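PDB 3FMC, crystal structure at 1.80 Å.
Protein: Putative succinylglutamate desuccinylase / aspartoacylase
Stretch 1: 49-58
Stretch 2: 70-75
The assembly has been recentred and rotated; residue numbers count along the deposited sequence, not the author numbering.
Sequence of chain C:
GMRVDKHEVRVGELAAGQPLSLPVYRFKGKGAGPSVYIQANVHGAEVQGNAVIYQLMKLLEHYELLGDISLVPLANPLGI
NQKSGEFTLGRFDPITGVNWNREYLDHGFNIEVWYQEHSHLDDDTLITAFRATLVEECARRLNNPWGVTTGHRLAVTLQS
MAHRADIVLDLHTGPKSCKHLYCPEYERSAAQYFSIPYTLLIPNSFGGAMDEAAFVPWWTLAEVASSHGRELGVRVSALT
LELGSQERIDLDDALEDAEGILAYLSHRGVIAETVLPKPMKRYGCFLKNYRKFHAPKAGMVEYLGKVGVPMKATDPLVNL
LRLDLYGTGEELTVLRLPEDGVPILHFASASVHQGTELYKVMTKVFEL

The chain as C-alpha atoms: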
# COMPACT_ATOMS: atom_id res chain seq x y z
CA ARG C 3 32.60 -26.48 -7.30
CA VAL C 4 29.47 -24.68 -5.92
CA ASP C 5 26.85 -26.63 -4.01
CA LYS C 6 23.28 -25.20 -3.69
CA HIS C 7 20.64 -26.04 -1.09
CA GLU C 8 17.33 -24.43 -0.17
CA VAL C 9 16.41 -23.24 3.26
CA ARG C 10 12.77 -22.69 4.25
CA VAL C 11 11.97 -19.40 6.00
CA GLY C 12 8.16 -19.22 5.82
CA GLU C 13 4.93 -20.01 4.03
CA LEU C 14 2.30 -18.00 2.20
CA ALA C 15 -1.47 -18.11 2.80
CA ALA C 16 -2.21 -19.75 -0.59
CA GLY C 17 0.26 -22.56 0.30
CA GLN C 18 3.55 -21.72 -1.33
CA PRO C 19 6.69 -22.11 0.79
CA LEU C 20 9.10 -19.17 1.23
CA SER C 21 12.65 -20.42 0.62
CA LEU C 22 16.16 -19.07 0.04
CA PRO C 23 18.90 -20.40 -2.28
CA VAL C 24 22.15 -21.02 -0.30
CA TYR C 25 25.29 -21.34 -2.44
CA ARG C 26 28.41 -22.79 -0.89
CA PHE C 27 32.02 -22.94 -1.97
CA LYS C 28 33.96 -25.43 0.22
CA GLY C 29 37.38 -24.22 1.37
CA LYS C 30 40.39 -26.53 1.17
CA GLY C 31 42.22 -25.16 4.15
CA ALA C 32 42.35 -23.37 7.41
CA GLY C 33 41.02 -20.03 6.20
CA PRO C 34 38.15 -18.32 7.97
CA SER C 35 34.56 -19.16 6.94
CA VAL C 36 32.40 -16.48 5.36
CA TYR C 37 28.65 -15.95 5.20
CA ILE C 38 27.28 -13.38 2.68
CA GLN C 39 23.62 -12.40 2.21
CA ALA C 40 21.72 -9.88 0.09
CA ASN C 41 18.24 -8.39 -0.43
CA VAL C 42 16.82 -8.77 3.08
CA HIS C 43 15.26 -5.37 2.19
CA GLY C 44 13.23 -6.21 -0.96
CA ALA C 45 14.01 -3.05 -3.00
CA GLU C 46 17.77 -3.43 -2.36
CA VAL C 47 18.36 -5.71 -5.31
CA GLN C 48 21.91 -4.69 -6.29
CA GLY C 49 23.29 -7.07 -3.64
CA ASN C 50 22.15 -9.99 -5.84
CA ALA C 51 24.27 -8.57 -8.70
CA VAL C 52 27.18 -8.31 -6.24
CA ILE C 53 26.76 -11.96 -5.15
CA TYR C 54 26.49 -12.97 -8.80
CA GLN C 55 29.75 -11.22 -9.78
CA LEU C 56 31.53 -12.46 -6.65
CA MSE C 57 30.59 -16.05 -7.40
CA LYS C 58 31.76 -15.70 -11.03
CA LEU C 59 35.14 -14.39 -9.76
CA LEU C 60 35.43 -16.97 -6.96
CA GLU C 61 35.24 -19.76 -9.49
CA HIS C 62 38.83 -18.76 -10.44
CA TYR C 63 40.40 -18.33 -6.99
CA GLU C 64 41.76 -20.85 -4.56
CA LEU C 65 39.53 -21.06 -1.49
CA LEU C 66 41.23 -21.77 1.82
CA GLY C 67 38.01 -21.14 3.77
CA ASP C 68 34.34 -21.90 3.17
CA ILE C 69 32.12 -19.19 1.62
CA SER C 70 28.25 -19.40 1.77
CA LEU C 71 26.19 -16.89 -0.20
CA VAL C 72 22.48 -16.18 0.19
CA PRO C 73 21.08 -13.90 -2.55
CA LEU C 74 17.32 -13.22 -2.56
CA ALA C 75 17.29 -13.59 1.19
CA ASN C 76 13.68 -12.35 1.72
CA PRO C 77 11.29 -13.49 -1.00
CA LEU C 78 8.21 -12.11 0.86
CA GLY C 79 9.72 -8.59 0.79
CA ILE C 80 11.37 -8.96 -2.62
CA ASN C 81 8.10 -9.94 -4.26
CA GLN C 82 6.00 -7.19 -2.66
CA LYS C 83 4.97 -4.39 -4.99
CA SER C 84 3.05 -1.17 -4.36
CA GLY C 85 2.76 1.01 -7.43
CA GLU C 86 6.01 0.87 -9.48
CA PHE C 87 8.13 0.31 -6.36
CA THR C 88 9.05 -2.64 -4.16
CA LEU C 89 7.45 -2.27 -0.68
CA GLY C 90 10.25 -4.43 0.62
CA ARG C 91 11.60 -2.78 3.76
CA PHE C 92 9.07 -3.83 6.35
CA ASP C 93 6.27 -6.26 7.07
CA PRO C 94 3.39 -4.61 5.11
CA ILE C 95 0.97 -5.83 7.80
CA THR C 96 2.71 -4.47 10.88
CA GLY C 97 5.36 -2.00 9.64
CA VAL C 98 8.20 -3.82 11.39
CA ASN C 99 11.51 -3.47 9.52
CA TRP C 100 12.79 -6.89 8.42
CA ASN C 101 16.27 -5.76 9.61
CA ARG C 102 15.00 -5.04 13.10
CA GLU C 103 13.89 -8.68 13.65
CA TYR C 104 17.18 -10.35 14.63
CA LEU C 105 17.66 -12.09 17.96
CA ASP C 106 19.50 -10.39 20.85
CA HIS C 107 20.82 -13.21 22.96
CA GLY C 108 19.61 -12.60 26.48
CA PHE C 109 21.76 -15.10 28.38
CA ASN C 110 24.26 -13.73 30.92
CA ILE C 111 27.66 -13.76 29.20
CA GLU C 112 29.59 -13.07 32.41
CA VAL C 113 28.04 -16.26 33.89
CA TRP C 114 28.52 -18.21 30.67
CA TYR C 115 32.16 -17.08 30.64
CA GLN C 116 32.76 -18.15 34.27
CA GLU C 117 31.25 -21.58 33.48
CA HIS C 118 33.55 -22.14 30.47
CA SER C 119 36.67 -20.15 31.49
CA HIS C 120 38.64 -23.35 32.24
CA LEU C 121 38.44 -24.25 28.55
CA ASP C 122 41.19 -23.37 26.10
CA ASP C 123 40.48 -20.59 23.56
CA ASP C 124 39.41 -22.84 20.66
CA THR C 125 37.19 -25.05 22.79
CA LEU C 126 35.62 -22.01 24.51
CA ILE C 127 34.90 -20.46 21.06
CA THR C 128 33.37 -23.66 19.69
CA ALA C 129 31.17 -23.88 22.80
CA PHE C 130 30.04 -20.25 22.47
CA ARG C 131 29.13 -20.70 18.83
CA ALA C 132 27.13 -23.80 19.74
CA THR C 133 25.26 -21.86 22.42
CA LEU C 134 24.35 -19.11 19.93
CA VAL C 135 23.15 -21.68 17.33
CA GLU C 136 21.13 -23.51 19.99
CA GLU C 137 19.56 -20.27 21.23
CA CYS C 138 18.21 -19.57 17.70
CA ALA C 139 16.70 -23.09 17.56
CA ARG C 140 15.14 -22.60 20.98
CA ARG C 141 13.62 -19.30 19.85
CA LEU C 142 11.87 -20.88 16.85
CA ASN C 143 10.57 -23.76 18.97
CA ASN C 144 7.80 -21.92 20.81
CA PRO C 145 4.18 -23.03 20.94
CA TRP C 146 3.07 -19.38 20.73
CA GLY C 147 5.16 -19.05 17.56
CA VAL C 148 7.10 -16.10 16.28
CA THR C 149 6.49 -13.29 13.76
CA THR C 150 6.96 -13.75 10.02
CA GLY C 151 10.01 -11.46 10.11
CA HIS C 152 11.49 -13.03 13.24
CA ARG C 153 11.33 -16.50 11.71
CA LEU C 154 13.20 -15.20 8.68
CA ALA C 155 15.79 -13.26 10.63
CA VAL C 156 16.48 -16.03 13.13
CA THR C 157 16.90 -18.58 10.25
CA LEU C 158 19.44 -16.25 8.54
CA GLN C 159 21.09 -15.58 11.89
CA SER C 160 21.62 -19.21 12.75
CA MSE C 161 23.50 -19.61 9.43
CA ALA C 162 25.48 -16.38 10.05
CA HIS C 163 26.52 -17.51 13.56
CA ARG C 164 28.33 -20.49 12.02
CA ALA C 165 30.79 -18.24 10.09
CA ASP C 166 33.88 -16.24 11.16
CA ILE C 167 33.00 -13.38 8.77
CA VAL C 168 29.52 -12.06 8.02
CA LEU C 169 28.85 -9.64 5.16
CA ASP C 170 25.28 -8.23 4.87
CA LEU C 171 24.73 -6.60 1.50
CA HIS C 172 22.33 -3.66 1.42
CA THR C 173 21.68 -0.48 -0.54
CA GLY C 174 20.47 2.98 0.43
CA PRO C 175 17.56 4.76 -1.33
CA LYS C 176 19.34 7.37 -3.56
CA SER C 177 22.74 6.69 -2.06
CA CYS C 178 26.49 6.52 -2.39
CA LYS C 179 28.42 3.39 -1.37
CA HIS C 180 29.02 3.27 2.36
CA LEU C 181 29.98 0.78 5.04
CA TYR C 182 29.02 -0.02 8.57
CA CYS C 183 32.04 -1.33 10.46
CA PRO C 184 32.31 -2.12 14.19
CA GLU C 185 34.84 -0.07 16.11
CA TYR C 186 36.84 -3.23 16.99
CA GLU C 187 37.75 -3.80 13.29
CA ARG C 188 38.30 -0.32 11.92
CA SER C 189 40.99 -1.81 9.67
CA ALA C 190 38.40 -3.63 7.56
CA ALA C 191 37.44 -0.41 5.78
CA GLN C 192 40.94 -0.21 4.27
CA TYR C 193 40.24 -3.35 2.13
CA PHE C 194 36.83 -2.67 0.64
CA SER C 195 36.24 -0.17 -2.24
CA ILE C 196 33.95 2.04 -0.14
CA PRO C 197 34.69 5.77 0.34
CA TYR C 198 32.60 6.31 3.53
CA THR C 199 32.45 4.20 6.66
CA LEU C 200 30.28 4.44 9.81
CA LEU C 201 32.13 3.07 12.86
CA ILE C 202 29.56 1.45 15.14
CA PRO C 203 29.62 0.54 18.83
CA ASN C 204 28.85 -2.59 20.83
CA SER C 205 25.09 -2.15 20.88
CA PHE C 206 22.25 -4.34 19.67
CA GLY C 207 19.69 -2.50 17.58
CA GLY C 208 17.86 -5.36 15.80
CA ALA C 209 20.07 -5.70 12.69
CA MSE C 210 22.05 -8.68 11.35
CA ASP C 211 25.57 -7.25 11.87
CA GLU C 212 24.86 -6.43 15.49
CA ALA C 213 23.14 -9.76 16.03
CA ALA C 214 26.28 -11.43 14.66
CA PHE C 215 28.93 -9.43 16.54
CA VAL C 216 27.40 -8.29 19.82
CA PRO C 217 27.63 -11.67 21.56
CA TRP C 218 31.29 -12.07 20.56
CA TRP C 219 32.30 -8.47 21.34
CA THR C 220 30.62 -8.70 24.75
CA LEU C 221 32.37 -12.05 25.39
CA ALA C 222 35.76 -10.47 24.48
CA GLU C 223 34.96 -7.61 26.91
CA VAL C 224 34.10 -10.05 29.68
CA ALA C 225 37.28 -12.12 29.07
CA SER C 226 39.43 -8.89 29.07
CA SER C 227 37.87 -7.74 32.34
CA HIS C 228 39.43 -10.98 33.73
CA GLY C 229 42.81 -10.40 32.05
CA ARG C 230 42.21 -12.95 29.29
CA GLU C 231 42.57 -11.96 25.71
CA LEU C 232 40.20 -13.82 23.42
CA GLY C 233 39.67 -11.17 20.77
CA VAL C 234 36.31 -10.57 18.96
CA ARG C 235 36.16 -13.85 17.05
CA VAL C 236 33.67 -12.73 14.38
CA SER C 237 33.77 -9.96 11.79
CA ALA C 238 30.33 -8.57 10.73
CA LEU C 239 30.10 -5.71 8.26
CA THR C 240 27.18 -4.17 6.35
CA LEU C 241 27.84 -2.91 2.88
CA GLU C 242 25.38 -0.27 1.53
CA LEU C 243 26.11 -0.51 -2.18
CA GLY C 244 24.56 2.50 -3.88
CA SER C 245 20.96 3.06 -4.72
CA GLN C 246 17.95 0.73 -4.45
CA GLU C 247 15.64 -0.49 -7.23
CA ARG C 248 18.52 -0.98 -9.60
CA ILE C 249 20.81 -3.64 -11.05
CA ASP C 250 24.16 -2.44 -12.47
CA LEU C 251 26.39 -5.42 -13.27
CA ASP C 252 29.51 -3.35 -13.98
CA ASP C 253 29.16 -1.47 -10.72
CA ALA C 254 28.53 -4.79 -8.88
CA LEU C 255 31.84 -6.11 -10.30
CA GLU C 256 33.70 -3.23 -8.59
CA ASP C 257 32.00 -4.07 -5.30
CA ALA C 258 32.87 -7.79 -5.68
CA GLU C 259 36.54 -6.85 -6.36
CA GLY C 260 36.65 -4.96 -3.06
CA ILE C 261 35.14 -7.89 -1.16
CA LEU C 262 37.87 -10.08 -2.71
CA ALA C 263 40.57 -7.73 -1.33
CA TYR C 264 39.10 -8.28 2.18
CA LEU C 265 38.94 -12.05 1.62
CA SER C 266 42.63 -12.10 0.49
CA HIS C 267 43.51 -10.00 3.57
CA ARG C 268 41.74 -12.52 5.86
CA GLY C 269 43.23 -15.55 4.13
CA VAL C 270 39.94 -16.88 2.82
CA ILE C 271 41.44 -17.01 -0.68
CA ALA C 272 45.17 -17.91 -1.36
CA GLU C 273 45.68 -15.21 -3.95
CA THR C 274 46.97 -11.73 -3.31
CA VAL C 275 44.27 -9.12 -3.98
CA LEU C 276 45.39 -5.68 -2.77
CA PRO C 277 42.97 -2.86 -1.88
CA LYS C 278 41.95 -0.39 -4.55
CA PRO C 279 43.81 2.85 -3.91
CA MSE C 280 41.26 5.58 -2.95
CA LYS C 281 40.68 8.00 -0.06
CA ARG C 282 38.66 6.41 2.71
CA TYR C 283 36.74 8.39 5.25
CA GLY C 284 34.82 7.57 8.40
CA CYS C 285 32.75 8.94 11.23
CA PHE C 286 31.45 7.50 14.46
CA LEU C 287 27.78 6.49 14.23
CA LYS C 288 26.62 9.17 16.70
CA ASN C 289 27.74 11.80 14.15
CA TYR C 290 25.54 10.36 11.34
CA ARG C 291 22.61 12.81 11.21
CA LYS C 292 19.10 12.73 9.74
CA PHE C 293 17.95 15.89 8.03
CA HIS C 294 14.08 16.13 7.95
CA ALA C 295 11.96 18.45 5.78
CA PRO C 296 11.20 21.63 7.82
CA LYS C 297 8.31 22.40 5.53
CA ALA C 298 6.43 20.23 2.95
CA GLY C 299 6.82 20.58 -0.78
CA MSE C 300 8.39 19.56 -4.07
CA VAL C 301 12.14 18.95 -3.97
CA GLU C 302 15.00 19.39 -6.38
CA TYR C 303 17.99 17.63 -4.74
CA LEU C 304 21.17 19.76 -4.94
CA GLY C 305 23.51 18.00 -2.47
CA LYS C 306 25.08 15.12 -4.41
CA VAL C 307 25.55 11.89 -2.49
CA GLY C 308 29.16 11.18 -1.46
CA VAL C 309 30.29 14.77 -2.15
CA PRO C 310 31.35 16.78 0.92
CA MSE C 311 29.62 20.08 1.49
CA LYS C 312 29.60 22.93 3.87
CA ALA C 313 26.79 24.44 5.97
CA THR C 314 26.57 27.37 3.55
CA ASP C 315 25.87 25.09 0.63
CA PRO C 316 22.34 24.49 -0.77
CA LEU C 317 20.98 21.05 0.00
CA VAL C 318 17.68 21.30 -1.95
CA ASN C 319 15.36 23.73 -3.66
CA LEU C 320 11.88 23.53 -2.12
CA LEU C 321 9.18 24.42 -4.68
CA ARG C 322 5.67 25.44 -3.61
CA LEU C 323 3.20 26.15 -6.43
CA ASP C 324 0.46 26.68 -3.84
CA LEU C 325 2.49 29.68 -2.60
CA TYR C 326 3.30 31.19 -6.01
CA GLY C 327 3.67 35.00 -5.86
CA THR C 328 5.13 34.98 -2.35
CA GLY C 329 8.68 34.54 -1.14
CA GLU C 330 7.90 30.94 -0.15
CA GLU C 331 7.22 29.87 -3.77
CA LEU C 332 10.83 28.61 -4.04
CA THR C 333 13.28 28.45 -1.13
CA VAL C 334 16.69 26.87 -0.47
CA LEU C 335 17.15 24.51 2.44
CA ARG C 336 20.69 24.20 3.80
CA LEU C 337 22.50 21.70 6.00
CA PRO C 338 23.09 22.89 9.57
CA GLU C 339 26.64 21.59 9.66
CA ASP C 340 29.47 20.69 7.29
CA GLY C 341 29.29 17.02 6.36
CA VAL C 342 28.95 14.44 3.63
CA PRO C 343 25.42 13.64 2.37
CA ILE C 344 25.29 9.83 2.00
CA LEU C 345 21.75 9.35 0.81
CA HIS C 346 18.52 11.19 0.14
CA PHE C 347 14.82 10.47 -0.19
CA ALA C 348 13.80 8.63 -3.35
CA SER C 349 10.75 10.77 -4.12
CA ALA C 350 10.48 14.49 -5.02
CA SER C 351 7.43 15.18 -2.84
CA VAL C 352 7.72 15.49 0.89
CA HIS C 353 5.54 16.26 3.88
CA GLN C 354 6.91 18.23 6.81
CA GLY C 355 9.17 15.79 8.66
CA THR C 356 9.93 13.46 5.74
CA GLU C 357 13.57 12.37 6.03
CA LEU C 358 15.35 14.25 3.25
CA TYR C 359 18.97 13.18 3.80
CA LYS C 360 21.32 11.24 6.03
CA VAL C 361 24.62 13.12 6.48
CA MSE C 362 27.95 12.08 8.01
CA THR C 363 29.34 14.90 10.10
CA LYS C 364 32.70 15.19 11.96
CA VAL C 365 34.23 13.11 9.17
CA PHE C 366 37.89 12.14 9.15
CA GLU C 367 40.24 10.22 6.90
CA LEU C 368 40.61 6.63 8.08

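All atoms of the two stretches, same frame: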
# COMPACT_ATOMS: atom_id res chain seq x y z
N GLY C 49 22.54 -6.06 -4.35
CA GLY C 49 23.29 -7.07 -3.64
C GLY C 49 23.27 -8.44 -4.32
O GLY C 49 24.23 -9.21 -4.18
N ASN C 50 22.21 -8.75 -5.05
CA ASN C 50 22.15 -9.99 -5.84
C ASN C 50 23.19 -9.94 -6.97
O ASN C 50 23.86 -10.97 -7.28
CB ASN C 50 20.75 -10.20 -6.44
CG ASN C 50 19.69 -10.35 -5.35
OD1 ASN C 50 19.86 -11.15 -4.46
ND2 ASN C 50 18.66 -9.51 -5.37
N ALA C 51 23.31 -8.78 -7.60
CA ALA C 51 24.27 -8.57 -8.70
C ALA C 51 25.68 -8.68 -8.13
O ALA C 51 26.60 -9.21 -8.81
CB ALA C 51 24.05 -7.16 -9.39
N VAL C 52 25.86 -8.20 -6.90
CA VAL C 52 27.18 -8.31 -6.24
C VAL C 52 27.54 -9.78 -5.94
O VAL C 52 28.68 -10.25 -6.18
CB VAL C 52 27.31 -7.38 -5.00
CG1 VAL C 52 28.65 -7.62 -4.29
CG2 VAL C 52 27.16 -5.89 -5.40
N ILE C 53 26.57 -10.54 -5.43
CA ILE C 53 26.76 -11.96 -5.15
C ILE C 53 27.04 -12.70 -6.46
O ILE C 53 27.98 -13.54 -6.55
CB ILE C 53 25.57 -12.56 -4.35
CG1 ILE C 53 25.63 -12.05 -2.89
CG2 ILE C 53 25.56 -14.08 -4.39
CD1 ILE C 53 24.50 -12.59 -1.95
N TYR C 54 26.30 -12.36 -7.50
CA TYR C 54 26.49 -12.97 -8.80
C TYR C 54 27.96 -12.77 -9.26
O TYR C 54 28.65 -13.71 -9.61
CB TYR C 54 25.55 -12.32 -9.81
CG TYR C 54 25.80 -12.75 -11.23
CD1 TYR C 54 25.39 -14.02 -11.67
CD2 TYR C 54 26.44 -11.91 -12.13
CE1 TYR C 54 25.63 -14.43 -12.94
CE2 TYR C 54 26.68 -12.33 -13.42
CZ TYR C 54 26.28 -13.59 -13.81
OH TYR C 54 26.48 -14.00 -15.10
N GLN C 55 28.40 -11.52 -9.31
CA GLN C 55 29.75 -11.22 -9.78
C GLN C 55 30.80 -11.86 -8.89
O GLN C 55 31.82 -12.35 -9.41
CB GLN C 55 30.00 -9.72 -9.89
CG GLN C 55 29.14 -8.98 -10.93
CD GLN C 55 29.53 -9.25 -12.34
OE1 GLN C 55 30.02 -10.32 -12.64
NE2 GLN C 55 29.25 -8.33 -13.22
N LEU C 56 30.58 -11.88 -7.58
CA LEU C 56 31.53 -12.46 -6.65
C LEU C 56 31.66 -13.96 -6.93
O LEU C 56 32.77 -14.51 -7.00
CB LEU C 56 31.14 -12.19 -5.20
CG LEU C 56 32.11 -12.64 -4.09
CD1 LEU C 56 33.52 -11.98 -4.28
CD2 LEU C 56 31.50 -12.33 -2.71
N MSE C 57 30.52 -14.64 -7.11
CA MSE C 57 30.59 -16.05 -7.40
C MSE C 57 31.32 -16.33 -8.72
O MSE C 57 32.09 -17.29 -8.82
CB MSE C 57 29.20 -16.68 -7.38
CG MSE C 57 28.64 -16.70 -6.00
SE MSE C 57 26.94 -17.68 -5.84
CE MSE C 57 25.88 -16.86 -7.16
N LYS C 58 31.08 -15.52 -9.74
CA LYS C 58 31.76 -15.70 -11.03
C LYS C 58 33.28 -15.57 -10.87
O LYS C 58 34.05 -16.31 -11.51
CB LYS C 58 31.30 -14.67 -12.06
CG LYS C 58 29.85 -14.73 -12.43
CD LYS C 58 29.40 -16.03 -12.99
CE LYS C 58 29.66 -16.22 -14.42
NZ LYS C 58 28.87 -17.45 -14.82
N SER C 70 29.70 -19.14 2.02
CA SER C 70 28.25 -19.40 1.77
C SER C 70 27.61 -18.09 1.36
O SER C 70 27.89 -17.07 1.98
CB SER C 70 27.56 -19.93 2.99
OG SER C 70 28.02 -21.25 3.21
N LEU C 71 26.82 -18.11 0.30
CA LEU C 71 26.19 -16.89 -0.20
C LEU C 71 24.69 -17.12 -0.35
O LEU C 71 24.25 -18.14 -0.89
CB LEU C 71 26.81 -16.39 -1.52
CG LEU C 71 28.35 -16.35 -1.60
CD1 LEU C 71 28.95 -17.75 -2.13
CD2 LEU C 71 28.76 -15.17 -2.44
N VAL C 72 23.95 -16.14 0.14
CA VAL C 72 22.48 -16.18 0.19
C VAL C 72 21.90 -14.93 -0.50
O VAL C 72 21.62 -13.94 0.15
CB VAL C 72 21.96 -16.34 1.65
CG1 VAL C 72 20.39 -16.56 1.68
CG2 VAL C 72 22.67 -17.49 2.39
N PRO C 73 21.76 -14.98 -1.82
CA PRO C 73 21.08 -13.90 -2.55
C PRO C 73 19.57 -14.10 -2.32
O PRO C 73 19.14 -15.16 -1.83
CB PRO C 73 21.44 -14.17 -4.01
CG PRO C 73 21.60 -15.68 -4.05
CD PRO C 73 22.18 -16.09 -2.71
N LEU C 74 18.77 -13.09 -2.62
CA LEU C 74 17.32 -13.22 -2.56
C LEU C 74 16.88 -13.71 -1.20
O LEU C 74 16.02 -14.62 -1.07
CB LEU C 74 16.84 -14.15 -3.70
CG LEU C 74 17.23 -13.77 -5.13
CD1 LEU C 74 17.06 -14.94 -6.11
CD2 LEU C 74 16.52 -12.49 -5.65
N ALA C 75 17.44 -13.08 -0.18
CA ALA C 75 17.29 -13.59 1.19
C ALA C 75 15.90 -13.36 1.85
O ALA C 75 15.66 -13.89 2.92
CB ALA C 75 18.41 -13.08 2.13

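This is a small, buried helix-on-strand contact, apolar along most of its length and fastened at one end by a single hydrogen bond from a loop backbone amide to an asparagine side chain. The helix of 49-58 runs nearly antiparallel to the strand of 70-72, at 151° between their N-to-C directions, and the axes come within 9.5 Å. That spacing leaves room for one layer of side chains, and the two stretches together bury 353 Å².

The helix meets the strand and the loop after it through Asn-50, Ile-53, Leu-56 and Met-57, steps of three, three and one, which keep all four on one side of the helix. Tyr-54 points away, and Ala-51, Val-52, Gln-55 and Lys-58 are out of reach. The strand obeys its own alternation: Leu-71 points toward the helix and Val-72 away.

Leu-71 is the hub, with 87 Å² covered, the largest share of any residue here. Its CB lies 3.9 Å from CG2 of Ile-53, while its CD2 is 4.0 Å from CD2 of Leu-56 and 3.9 Å from CG of Met-57. The branched end suits this position, because CD1 of Leu-71 adds a second methyl 4.0 Å from CG of Met-57. Met-57, present as selenomethionine, supplies an unbranched chain whose CG comes closest, with SE 4.2 Å from CD1 of Leu-71.

Ile-53 bridges the strand and the loop. With chi1 in m and chi2 in t, its chain is extended, and CD1 reaches 3.6 Å from N of Pro-73 and 4.0 Å from CB of Pro-73. CG2, the β-branch, lies against CB of Leu-71 and also close to the ring of Pro-73, so the side chain spans both residues. Pro-73 also suits the site: its nitrogen carries no hydrogen, so packing a methyl against it leaves no donor unsatisfied.

The polar fastening lies where the backbones draw closest, with CA of Asn-50 and CA of Pro-73 5.2 Å apart. The CB of Asn-50 points sideways, yet its amide end comes nearer, and OD1 accepts a hydrogen bond from N of Leu-74 at 2.9 Å, with an angle of 144° at the hydrogen. Burying an amide is affordable because ND2 is hydrogen-bonded elsewhere in the structure. Leu-74, at phi/psi 54/47, turns the chain out of the strand's extended conformation and brings its CD2 within 3.7 Å of ND2 of Asn-50. The rule is economical: apolar packing along the strand, and one well-satisfied polar group where the loop begins.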